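Local coordinates for protein aac(6')-Ii (Enterococcus faecium, PDB 1N71) that is an aminoglycoside 6'-N-acetyltransferase of the GNAT superfamily that binds coenzyme A and is linked to antibiotic resistance, probably by acetylating aminoglycosides, at residues L76-S81 against T89-Y94; F6-P11 against E39-E44; T123-H128 against V155-N160; H116-S121 against P167-A172. One frame throughout, in Å; residues are numbered along the deposited sequence.

How the contacts relate
From the N terminus, contact 2 comes first. It joins the loop after strand 2-5 to the end of helix 33-40, closing a loop that holds helix 11-24 and most of helix 33-40. Contact 1 follows in series and closes the short loop from strand 70-78 into helix 87-101, at the coenzyme A site. Contact 4 then spans from residues 116-121 to strand 168-174. Contact 3 lies wholly within that span, joining residues 123-128 to strand 153-158. Contacts 3 and 4 touch, because these two strands are neighbours in the sheet, and both reach the second subunit. Contact 2 lies on the opposite side of the chain's centre from them.

Contact 1 (L76-S81 against T89-Y94); sequences LVVESS and TRLVNY. With COA (coenzyme A), chain E.
In the beta-alpha-beta unit that carries the coenzyme A site of this GNAT fold, Leu76 of strand 70-78 packs on Leu91 and Val92 of helix 87-101. The Leu76 CG lies anti to the backbone N (chi1 174°), and its two methyls divide the work. Leu76 CD1 meets Leu91 CD1 at 3.9 Å, the two side chains crossing obliquely. Leu76 CD2 touches Val92 CG2, also at 3.9 Å, and there the side chains cross at about a right angle. Val78 CG2 adds a looser touch on Leu91 CD1 at 4.3 Å. Ile60 of strand 55-66 and Phe146 of helix 144-149 pack around this apolar group. Leu76 CD2 also lies 3.7 Å from CEP of coenzyme A. Val78 N donates to COA O9P at 3.3 Å. Thr89 grips one phosphate oxygen twice: its N donates to COA O2A at 3.0 Å, and its OG1 donates to the same O2A at 2.6 Å. The side chains meet through hydrocarbon alone, with no hydrogen bond between strand and helix, while Val78 N, Thr89 N and Thr89 OG1 bind the ligand. The first turn of helix 87-101 faces the phosphate, so the helix dipole may favour its negative charge.

Contact 2 (F6-P11 against E39-E44); sequences FDRNNP and EMMNPE
Met41 bends at chi2 (-61°) and again at chi3 (97°), which brings SD and CE against the ring of Phe6. Met41 SD lies 3.6 Å from Phe6 CE1 and sits obliquely to the ring. Met41 CE is over one face of the Phe6 ring, 3.9 Å above the ring plane and offset toward the rim. This is a Met-aromatic contact between the loop after strand 2-5 and the residues that follow helix 33-40. The loop is shaped by a type I turn from Asp7 to Asn10. Asp7 OD1 accepts from Asn9 N at 2.7 Å in an Asx turn, and Asn10 then caps the start of helix 11-24. Arg8, on the same turn, is extended from CG to NE and slides past Met41 in the opposite direction. Arg8 CG meets Met41 SD at 3.7 Å, and Arg8 CD lies 3.5 Å from Met41 O. Asn42 O is over one face of the guanidinium, offset toward its rim. No hydrogen bond joins the two segments. A second Asx turn shapes the far side, where Glu44 N donates to Asn42 OD1 at 2.9 Å. Phe59 of strand 55-66 meets the Phe6 ring with the planes at about 90°.

Contact 3 (T123-H128 against V155-N160); sequences TDLYEH and VGVLPN. Unlike the reference sequence in segment 123-128: Glu127 (reference Val).
Leu125 and Tyr126 pack on Pro159 in an apolar contact with a CH-pi element, where the loop before helix 129-134 meets the end of strand 153-158. Pro159 CB stands over one face of the Tyr126 ring, 4.0 Å from its centroid and 28° off the normal. Pro159 CG lies over the same ring, offset toward the rim, and also meets Leu125 CB at 3.6 Å. Leu125 CD1 reaches further along the strand and touches Val157 CB at 4.0 Å. The loop makes a type I turn from Asp124 to Glu127. Within it, Asp124 OD1 accepts from Tyr126 N at 3.0 Å, forming an Asx turn. Water 1 accepts from Asn160 ND2 at 3.0 Å and is weakly bonded to Asp124 OD1. Water 2 accepts from Leu125 N at 3.1 Å and lies beside Asn160 OD1, which also takes a bond from Asp165 N. At the dimer interface, Tyr126 OH and Asn160 ND2 each bond to Thr174 OG1 of the second subunit. Val157 also packs on Thr129 and Val133 of helix 129-134. Strand 153-158 pairs with strand 168-174 of its own chain, and Val155 and Val157 make backbone bonds to the second subunit.

Contact 4 (H116-S121 against P167-A172); sequences HGTTLS and PDIWMA
Pro167 and Leu120 form the closer part of this contact: Pro167 CG lies 3.6 Å from Leu120 O. The proline ring also meets the next residue, with Pro167 CD 3.9 Å from Ser121 CA. Leu120 CD1 reaches obliquely across Ile169 and touches its CD1 at 3.9 Å. The looser part is at Thr118, whose OG1 meets Ile169 CD1 tip to tip at 4.1 Å. This packs the loop after strand 106-112 on the start of strand 168-174, an inner strand of the sheet. Leu120 also rests on Val157 of the adjacent strand, and Ile169 on Ile154. The loop holds its shape by a type I turn from Thr118 to Ser121 and by an ST turn, in which Leu120 N donates to Thr118 OG1 at 3.0 Å. With chi1 at 81°, Thr118 OG1 takes the crowded position between backbone N and carbonyl carbon, where Leu120 N can reach it. Asp113 OD2 is hydrogen-bonded to both Thr118 OG1 and Ser121 OG, so these buried hydroxyls share a carboxylate. Toward the more open side, away from Ile169, sits the partly exposed His116. His116 ND1 donates to Ser121 OG at 3.0 Å, with that oxygen near the imidazole plane.

Contact 1 (L76-S81 against T89-Y94)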
# COMPACT_ATOMS: atom_id res chain seq x y z
N LEU A 76 1.33 -14.46 3.33
CA LEU A 76 0.64 -15.73 3.09
C LEU A 76 1.72 -16.69 2.64
O LEU A 76 2.34 -16.50 1.59
CB LEU A 76 -0.43 -15.62 2.01
CG LEU A 76 -1.06 -16.99 1.65
CD1 LEU A 76 -1.58 -17.68 2.92
CD2 LEU A 76 -2.18 -16.80 0.64
N VAL A 77 1.97 -17.71 3.45
CA VAL A 77 2.99 -18.68 3.10
C VAL A 77 2.56 -20.08 3.53
O VAL A 77 1.98 -20.26 4.60
CB VAL A 77 4.33 -18.34 3.78
CG1 VAL A 77 4.17 -18.33 5.28
CG2 VAL A 77 5.40 -19.37 3.38
N VAL A 78 2.84 -21.04 2.66
CA VAL A 78 2.53 -22.44 2.90
C VAL A 78 3.83 -23.19 2.60
O VAL A 78 4.47 -22.91 1.58
CB VAL A 78 1.44 -22.94 1.93
CG1 VAL A 78 1.23 -24.44 2.10
CG2 VAL A 78 0.13 -22.19 2.20
N GLU A 79 4.23 -24.11 3.47
CA GLU A 79 5.46 -24.86 3.22
C GLU A 79 5.44 -25.34 1.78
O GLU A 79 4.45 -25.91 1.33
CB GLU A 79 5.57 -26.08 4.14
CG GLU A 79 5.64 -25.75 5.61
CD GLU A 79 6.00 -26.96 6.45
OE1 GLU A 79 5.37 -28.02 6.26
OE2 GLU A 79 6.91 -26.85 7.29
N SER A 80 6.53 -25.11 1.06
CA SER A 80 6.61 -25.51 -0.34
C SER A 80 6.35 -26.99 -0.55
O SER A 80 6.03 -27.42 -1.65
CB SER A 80 7.99 -25.14 -0.92
OG SER A 80 9.02 -25.88 -0.29
N SER A 81 6.49 -27.78 0.52
CA SER A 81 6.26 -29.21 0.44
C SER A 81 4.83 -29.61 0.79
O SER A 81 4.49 -30.79 0.76
CB SER A 81 7.25 -29.95 1.36
OG SER A 81 7.14 -29.51 2.70
N THR A 89 -6.17 -21.96 0.57
CA THR A 89 -7.58 -21.60 0.47
C THR A 89 -8.18 -21.50 1.86
O THR A 89 -8.87 -20.54 2.19
CB THR A 89 -8.37 -22.65 -0.34
OG1 THR A 89 -7.88 -22.69 -1.68
CG2 THR A 89 -9.85 -22.32 -0.35
N ARG A 90 -7.92 -22.51 2.68
CA ARG A 90 -8.45 -22.53 4.04
C ARG A 90 -7.93 -21.36 4.87
O ARG A 90 -8.66 -20.80 5.69
CB ARG A 90 -8.12 -23.88 4.68
CG ARG A 90 -8.73 -25.03 3.89
CD ARG A 90 -8.21 -26.38 4.35
NE ARG A 90 -8.59 -26.65 5.73
CZ ARG A 90 -8.16 -27.70 6.42
NH1 ARG A 90 -7.33 -28.57 5.86
NH2 ARG A 90 -8.57 -27.87 7.67
N LEU A 91 -6.67 -20.97 4.65
CA LEU A 91 -6.10 -19.84 5.38
C LEU A 91 -6.77 -18.54 4.96
O LEU A 91 -7.11 -17.70 5.79
CB LEU A 91 -4.59 -19.74 5.14
CG LEU A 91 -3.69 -20.76 5.83
CD1 LEU A 91 -2.24 -20.57 5.38
CD2 LEU A 91 -3.81 -20.60 7.34
N VAL A 92 -6.95 -18.35 3.65
CA VAL A 92 -7.58 -17.13 3.16
C VAL A 92 -9.02 -17.02 3.65
O VAL A 92 -9.44 -15.97 4.11
CB VAL A 92 -7.53 -17.07 1.63
CG1 VAL A 92 -8.38 -15.91 1.12
CG2 VAL A 92 -6.08 -16.89 1.19
N ASN A 93 -9.77 -18.11 3.56
CA ASN A 93 -11.15 -18.09 4.01
C ASN A 93 -11.26 -17.82 5.51
O ASN A 93 -12.18 -17.13 5.95
CB ASN A 93 -11.85 -19.41 3.66
CG ASN A 93 -12.08 -19.56 2.17
OD1 ASN A 93 -12.44 -18.60 1.49
ND2 ASN A 93 -11.90 -20.77 1.66
N TYR A 94 -10.32 -18.34 6.29
CA TYR A 94 -10.35 -18.11 7.73
C TYR A 94 -10.01 -16.64 7.99
O TYR A 94 -10.60 -16.00 8.85
CB TYR A 94 -9.35 -19.03 8.44
CG TYR A 94 -9.54 -19.12 9.94
CD1 TYR A 94 -9.10 -18.10 10.78
CD2 TYR A 94 -10.18 -20.22 10.51
CE1 TYR A 94 -9.28 -18.19 12.16
CE2 TYR A 94 -10.36 -20.31 11.89
CZ TYR A 94 -9.91 -19.29 12.71
OH TYR A 94 -10.09 -19.38 14.07
N1A COA E . -0.93 -20.35 -10.01
C2A COA E . -2.17 -20.68 -10.42
N3A COA E . -3.14 -21.28 -9.71
C4A COA E . -2.73 -21.54 -8.42
C5A COA E . -1.50 -21.26 -7.86
C6A COA E . -0.55 -20.62 -8.72
N6A COA E . 0.68 -20.30 -8.31
N7A COA E . -1.45 -21.67 -6.54
C8A COA E . -2.63 -22.18 -6.33
N9A COA E . -3.46 -22.15 -7.43
C1B COA E . -4.84 -22.64 -7.55
C2B COA E . -4.94 -24.16 -7.42
O2B COA E . -4.75 -24.76 -8.71
C3B COA E . -6.37 -24.43 -6.96
O3B COA E . -7.24 -24.29 -8.10
P3B COA E . -8.30 -25.45 -8.49
O7A COA E . -7.46 -26.65 -8.70
O8A COA E . -8.95 -24.93 -9.71
O9A COA E . -9.20 -25.53 -7.31
C4B COA E . -6.61 -23.24 -6.03
O4B COA E . -5.71 -22.23 -6.50
C5B COA E . -6.41 -23.53 -4.53
O5B COA E . -5.02 -23.75 -4.25
P1A COA E . -4.50 -24.17 -2.78
O1A COA E . -4.15 -25.61 -2.81
O2A COA E . -5.44 -23.65 -1.77
O3A COA E . -3.15 -23.31 -2.70
P2A COA E . -1.85 -23.59 -1.80
O4A COA E . -0.82 -24.23 -2.65
O5A COA E . -2.23 -24.21 -0.52
O6A COA E . -1.37 -22.09 -1.49
CBP COA E . -0.03 -20.24 -2.34
CCP COA E . -1.26 -21.12 -2.54
CDP COA E . 0.09 -19.30 -3.55
CEP COA E . -0.21 -19.41 -1.04
CAP COA E . 1.24 -21.19 -2.23
OAP COA E . 1.46 -21.93 -3.44
C9P COA E . 2.51 -20.45 -1.77
O9P COA E . 2.89 -20.54 -0.60
N8P COA E . 3.14 -19.72 -2.70
C7P COA E . 4.36 -18.94 -2.48
C6P COA E . 4.10 -17.64 -1.73
C5P COA E . 3.56 -16.53 -2.62
O5P COA E . 4.13 -16.23 -3.67
N4P COA E . 2.45 -15.91 -2.18
C3P COA E . 1.77 -14.81 -2.87
C2P COA E . 1.58 -13.60 -1.97
S1P COA E . 2.00 -12.04 -2.78

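Contact 2 (F6-P11 against E39-E44)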
# COMPACT_ATOMS: atom_id res chain seq x y z
N PHE A 6 -3.40 -17.93 15.39
CA PHE A 6 -2.04 -18.20 15.82
C PHE A 6 -1.82 -17.84 17.29
O PHE A 6 -2.19 -16.76 17.73
CB PHE A 6 -1.08 -17.40 14.92
CG PHE A 6 0.37 -17.68 15.17
CD1 PHE A 6 1.01 -17.15 16.29
CD2 PHE A 6 1.10 -18.47 14.29
CE1 PHE A 6 2.37 -17.41 16.52
CE2 PHE A 6 2.45 -18.73 14.50
CZ PHE A 6 3.08 -18.19 15.62
N ASP A 7 -1.22 -18.75 18.05
CA ASP A 7 -0.94 -18.49 19.46
C ASP A 7 0.30 -17.61 19.55
O ASP A 7 1.43 -18.08 19.45
CB ASP A 7 -0.68 -19.80 20.21
CG ASP A 7 -0.42 -19.57 21.70
OD1 ASP A 7 0.49 -18.79 22.03
OD2 ASP A 7 -1.12 -20.18 22.53
N ARG A 8 0.07 -16.31 19.72
CA ARG A 8 1.15 -15.33 19.80
C ARG A 8 2.12 -15.56 20.96
O ARG A 8 3.17 -14.93 21.02
CB ARG A 8 0.54 -13.93 19.92
CG ARG A 8 -0.32 -13.54 18.73
CD ARG A 8 -1.25 -12.39 19.07
NE ARG A 8 -2.03 -11.96 17.91
CZ ARG A 8 -3.12 -11.20 17.98
NH1 ARG A 8 -3.57 -10.78 19.16
NH2 ARG A 8 -3.74 -10.85 16.87
N ASN A 9 1.77 -16.47 21.87
CA ASN A 9 2.63 -16.75 23.02
C ASN A 9 3.34 -18.10 22.95
O ASN A 9 3.84 -18.59 23.96
CB ASN A 9 1.81 -16.68 24.31
CG ASN A 9 1.09 -15.36 24.48
OD1 ASN A 9 1.69 -14.29 24.41
ND2 ASN A 9 -0.22 -15.43 24.71
N ASN A 10 3.40 -18.70 21.76
CA ASN A 10 4.05 -19.99 21.62
C ASN A 10 5.41 -19.85 20.94
O ASN A 10 5.50 -19.77 19.71
CB ASN A 10 3.17 -20.94 20.80
CG ASN A 10 3.61 -22.39 20.91
OD1 ASN A 10 4.79 -22.70 20.72
ND2 ASN A 10 2.67 -23.27 21.21
N PRO A 11 6.49 -19.81 21.74
CA PRO A 11 7.87 -19.68 21.25
C PRO A 11 8.21 -20.66 20.13
O PRO A 11 8.81 -20.27 19.13
CB PRO A 11 8.70 -19.93 22.50
CG PRO A 11 7.84 -19.36 23.58
CD PRO A 11 6.47 -19.90 23.21
N GLU A 39 6.40 -8.43 14.62
CA GLU A 39 5.59 -7.38 14.01
C GLU A 39 4.24 -7.96 13.58
O GLU A 39 3.21 -7.28 13.63
CB GLU A 39 6.34 -6.81 12.80
CG GLU A 39 5.71 -5.57 12.20
CD GLU A 39 6.75 -4.54 11.80
OE1 GLU A 39 7.67 -4.89 11.03
OE2 GLU A 39 6.64 -3.39 12.27
N MET A 40 4.25 -9.22 13.17
CA MET A 40 3.04 -9.90 12.74
C MET A 40 2.18 -10.33 13.93
O MET A 40 1.01 -10.66 13.78
CB MET A 40 3.40 -11.12 11.88
CG MET A 40 4.15 -10.76 10.60
SD MET A 40 4.76 -12.18 9.66
CE MET A 40 5.66 -11.33 8.35
N MET A 41 2.78 -10.30 15.13
CA MET A 41 2.08 -10.68 16.35
C MET A 41 1.31 -9.51 16.97
O MET A 41 0.63 -9.67 17.99
CB MET A 41 3.07 -11.24 17.38
CG MET A 41 3.80 -12.49 16.93
SD MET A 41 2.69 -13.87 16.59
CE MET A 41 2.53 -13.73 14.79
N ASN A 42 1.44 -8.33 16.37
CA ASN A 42 0.77 -7.13 16.87
C ASN A 42 -0.73 -7.37 17.10
O ASN A 42 -1.42 -7.93 16.25
CB ASN A 42 0.95 -5.99 15.86
CG ASN A 42 0.54 -4.64 16.42
OD1 ASN A 42 -0.55 -4.49 16.96
ND2 ASN A 42 1.42 -3.65 16.28
N PRO A 43 -1.25 -6.95 18.27
CA PRO A 43 -2.67 -7.13 18.61
C PRO A 43 -3.65 -6.58 17.57
O PRO A 43 -4.75 -7.12 17.40
CB PRO A 43 -2.79 -6.41 19.94
CG PRO A 43 -1.46 -6.63 20.56
CD PRO A 43 -0.52 -6.36 19.40
N GLU A 44 -3.27 -5.52 16.87
CA GLU A 44 -4.15 -4.92 15.87
C GLU A 44 -4.26 -5.78 14.63
O GLU A 44 -5.23 -5.68 13.87
CB GLU A 44 -3.65 -3.53 15.47
CG GLU A 44 -2.30 -3.55 14.79

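Contact 3 (T123-H128 against V155-N160)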
# COMPACT_ATOMS: atom_id res chain seq x y z
N THR A 123 6.65 -5.26 -20.06
CA THR A 123 5.81 -4.44 -20.93
C THR A 123 5.62 -3.10 -20.24
O THR A 123 5.65 -3.02 -19.01
CB THR A 123 4.43 -5.08 -21.16
OG1 THR A 123 3.67 -4.24 -22.04
CG2 THR A 123 3.68 -5.23 -19.83
N ASP A 124 5.44 -2.04 -21.02
CA ASP A 124 5.24 -0.71 -20.44
C ASP A 124 3.80 -0.64 -19.95
O ASP A 124 2.86 -0.54 -20.75
CB ASP A 124 5.47 0.39 -21.48
CG ASP A 124 5.51 1.77 -20.86
OD1 ASP A 124 4.89 1.95 -19.79
OD2 ASP A 124 6.14 2.68 -21.44
N LEU A 125 3.62 -0.68 -18.63
CA LEU A 125 2.29 -0.66 -18.04
C LEU A 125 1.54 0.65 -18.10
O LEU A 125 0.36 0.70 -17.75
CB LEU A 125 2.34 -1.16 -16.60
CG LEU A 125 2.43 -2.68 -16.49
CD1 LEU A 125 2.48 -3.10 -15.03
CD2 LEU A 125 1.21 -3.31 -17.17
N TYR A 126 2.20 1.73 -18.53
CA TYR A 126 1.51 3.01 -18.65
C TYR A 126 0.73 3.03 -19.96
O TYR A 126 -0.16 3.87 -20.16
CB TYR A 126 2.51 4.17 -18.60
CG TYR A 126 3.08 4.39 -17.21
CD1 TYR A 126 2.26 4.87 -16.18
CD2 TYR A 126 4.40 4.08 -16.91
CE1 TYR A 126 2.76 5.02 -14.88
CE2 TYR A 126 4.91 4.23 -15.62
CZ TYR A 126 4.08 4.71 -14.61
OH TYR A 126 4.56 4.86 -13.32
N GLU A 127 1.05 2.08 -20.84
CA GLU A 127 0.39 1.96 -22.14
C GLU A 127 -0.70 0.89 -22.11
O GLU A 127 -0.40 -0.28 -21.90
CB GLU A 127 1.42 1.59 -23.21
CG GLU A 127 2.54 2.59 -23.36
CD GLU A 127 2.00 4.00 -23.52
OE1 GLU A 127 1.17 4.22 -24.42
OE2 GLU A 127 2.41 4.89 -22.74
N HIS A 128 -1.94 1.30 -22.34
CA HIS A 128 -3.06 0.36 -22.34
C HIS A 128 -3.10 -0.38 -21.01
O HIS A 128 -3.37 -1.58 -20.94
CB HIS A 128 -2.92 -0.65 -23.49
CG HIS A 128 -2.79 -0.01 -24.84
ND1 HIS A 128 -3.76 0.81 -25.37
CD2 HIS A 128 -1.81 -0.08 -25.77
CE1 HIS A 128 -3.39 1.22 -26.57
NE2 HIS A 128 -2.20 0.70 -26.83
N VAL A 155 -7.21 -4.94 -9.26
CA VAL A 155 -7.78 -3.60 -9.28
C VAL A 155 -6.73 -2.52 -9.53
O VAL A 155 -7.03 -1.33 -9.50
CB VAL A 155 -8.48 -3.27 -7.96
CG1 VAL A 155 -9.69 -4.17 -7.78
CG2 VAL A 155 -7.51 -3.44 -6.80
N GLY A 156 -5.50 -2.94 -9.77
CA GLY A 156 -4.47 -1.96 -10.03
C GLY A 156 -3.10 -2.58 -10.22
O GLY A 156 -2.90 -3.75 -9.92
N VAL A 157 -2.17 -1.77 -10.72
CA VAL A 157 -0.80 -2.21 -10.93
C VAL A 157 0.14 -1.05 -10.60
O VAL A 157 -0.24 0.11 -10.70
CB VAL A 157 -0.52 -2.65 -12.40
CG1 VAL A 157 -1.30 -3.92 -12.72
CG2 VAL A 157 -0.88 -1.51 -13.36
N LEU A 158 1.35 -1.39 -10.19
CA LEU A 158 2.36 -0.39 -9.87
C LEU A 158 3.49 -0.60 -10.86
O LEU A 158 4.36 -1.44 -10.66
CB LEU A 158 2.86 -0.58 -8.44
CG LEU A 158 3.91 0.42 -7.96
CD1 LEU A 158 3.50 1.84 -8.35
CD2 LEU A 158 4.07 0.29 -6.46
N PRO A 159 3.48 0.17 -11.96
CA PRO A 159 4.52 0.03 -12.99
C PRO A 159 5.96 0.21 -12.50
O PRO A 159 6.27 1.14 -11.76
CB PRO A 159 4.13 1.10 -14.02
CG PRO A 159 2.63 1.20 -13.85
CD PRO A 159 2.50 1.19 -12.34
N ASN A 160 6.83 -0.71 -12.92
CA ASN A 160 8.25 -0.67 -12.58
C ASN A 160 8.57 -0.61 -11.08
O ASN A 160 9.62 -0.10 -10.69
CB ASN A 160 8.88 0.54 -13.27
CG ASN A 160 8.47 0.66 -14.72
OD1 ASN A 160 8.65 -0.28 -15.50
ND2 ASN A 160 7.91 1.80 -15.09
O HOH W 1 7.26 2.36 -17.94
O HOH W 2 6.29 -0.76 -17.10

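Contact 4 (H116-S121 against P167-A172)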
# COMPACT_ATOMS: atom_id res chain seq x y z
N HIS A 116 8.73 -12.43 -15.01
CA HIS A 116 7.82 -12.68 -16.12
C HIS A 116 6.86 -13.86 -15.90
O HIS A 116 6.75 -14.75 -16.75
CB HIS A 116 8.63 -12.88 -17.41
CG HIS A 116 7.85 -12.67 -18.67
ND1 HIS A 116 6.96 -11.62 -18.83
CD2 HIS A 116 7.85 -13.34 -19.84
CE1 HIS A 116 6.45 -11.66 -20.05
NE2 HIS A 116 6.97 -12.70 -20.68
N GLY A 117 6.17 -13.85 -14.77
CA GLY A 117 5.22 -14.90 -14.47
C GLY A 117 3.87 -14.65 -15.11
O GLY A 117 3.07 -15.58 -15.28
N THR A 118 3.60 -13.39 -15.47
CA THR A 118 2.34 -13.01 -16.11
C THR A 118 2.62 -12.03 -17.25
O THR A 118 3.73 -11.52 -17.39
CB THR A 118 1.37 -12.30 -15.13
OG1 THR A 118 1.75 -10.92 -15.01
CG2 THR A 118 1.42 -12.95 -13.76
N THR A 119 1.60 -11.75 -18.05
CA THR A 119 1.76 -10.83 -19.17
C THR A 119 1.84 -9.37 -18.73
O THR A 119 1.99 -8.49 -19.57
CB THR A 119 0.60 -10.98 -20.18
OG1 THR A 119 -0.66 -10.90 -19.50
CG2 THR A 119 0.71 -12.31 -20.91
N LEU A 120 1.75 -9.12 -17.43
CA LEU A 120 1.82 -7.74 -16.94
C LEU A 120 3.26 -7.28 -16.74
O LEU A 120 3.51 -6.09 -16.56
CB LEU A 120 1.04 -7.57 -15.63
CG LEU A 120 -0.48 -7.75 -15.70
CD1 LEU A 120 -1.10 -7.30 -14.39
CD2 LEU A 120 -1.05 -6.92 -16.85
N SER A 121 4.20 -8.21 -16.76
CA SER A 121 5.61 -7.86 -16.62
C SER A 121 6.22 -7.80 -18.03
O SER A 121 5.63 -8.29 -18.99
CB SER A 121 6.34 -8.89 -15.76
OG SER A 121 6.19 -10.20 -16.28
N PRO A 167 6.52 -5.07 -12.17
CA PRO A 167 5.44 -4.44 -11.41
C PRO A 167 4.91 -5.19 -10.21
O PRO A 167 5.22 -6.36 -9.99
CB PRO A 167 4.36 -4.28 -12.46
CG PRO A 167 4.46 -5.61 -13.17
CD PRO A 167 5.97 -5.79 -13.34
N ASP A 168 4.11 -4.48 -9.42
CA ASP A 168 3.43 -5.09 -8.30
C ASP A 168 2.00 -5.11 -8.83
O ASP A 168 1.58 -4.19 -9.53
CB ASP A 168 3.52 -4.23 -7.03
CG ASP A 168 3.04 -4.98 -5.78
OD1 ASP A 168 2.95 -6.22 -5.83
OD2 ASP A 168 2.77 -4.33 -4.74
N ILE A 169 1.27 -6.17 -8.53
CA ILE A 169 -0.11 -6.30 -8.99
C ILE A 169 -1.01 -6.20 -7.76
O ILE A 169 -0.88 -7.00 -6.84
CB ILE A 169 -0.33 -7.66 -9.67
CG1 ILE A 169 0.61 -7.80 -10.87
CG2 ILE A 169 -1.79 -7.79 -10.10
CD1 ILE A 169 0.65 -9.21 -11.48
N TRP A 170 -1.91 -5.22 -7.76
CA TRP A 170 -2.83 -5.02 -6.63
C TRP A 170 -4.15 -5.75 -6.86
O TRP A 170 -4.81 -5.57 -7.88
CB TRP A 170 -3.13 -3.53 -6.43
CG TRP A 170 -2.07 -2.77 -5.70
CD1 TRP A 170 -1.55 -3.05 -4.47
CD2 TRP A 170 -1.45 -1.55 -6.13
NE1 TRP A 170 -0.65 -2.07 -4.10
CE2 TRP A 170 -0.57 -1.14 -5.10
CE3 TRP A 170 -1.55 -0.76 -7.28
CZ2 TRP A 170 0.20 0.02 -5.19
CZ3 TRP A 170 -0.78 0.40 -7.37
CH2 TRP A 170 0.08 0.78 -6.32
N MET A 171 -4.54 -6.57 -5.88
CA MET A 171 -5.78 -7.32 -5.96
C MET A 171 -6.63 -7.04 -4.72
O MET A 171 -6.11 -6.75 -3.65
CB MET A 171 -5.48 -8.81 -6.06
CG MET A 171 -4.57 -9.16 -7.23
SD MET A 171 -4.41 -10.91 -7.48
CE MET A 171 -6.06 -11.34 -8.00
N ALA A 172 -7.95 -7.12 -4.87
CA ALA A 172 -8.82 -6.83 -3.74
C ALA A 172 -10.12 -7.59 -3.81
O ALA A 172 -10.55 -8.05 -4.88
CB ALA A 172 -9.09 -5.33 -3.67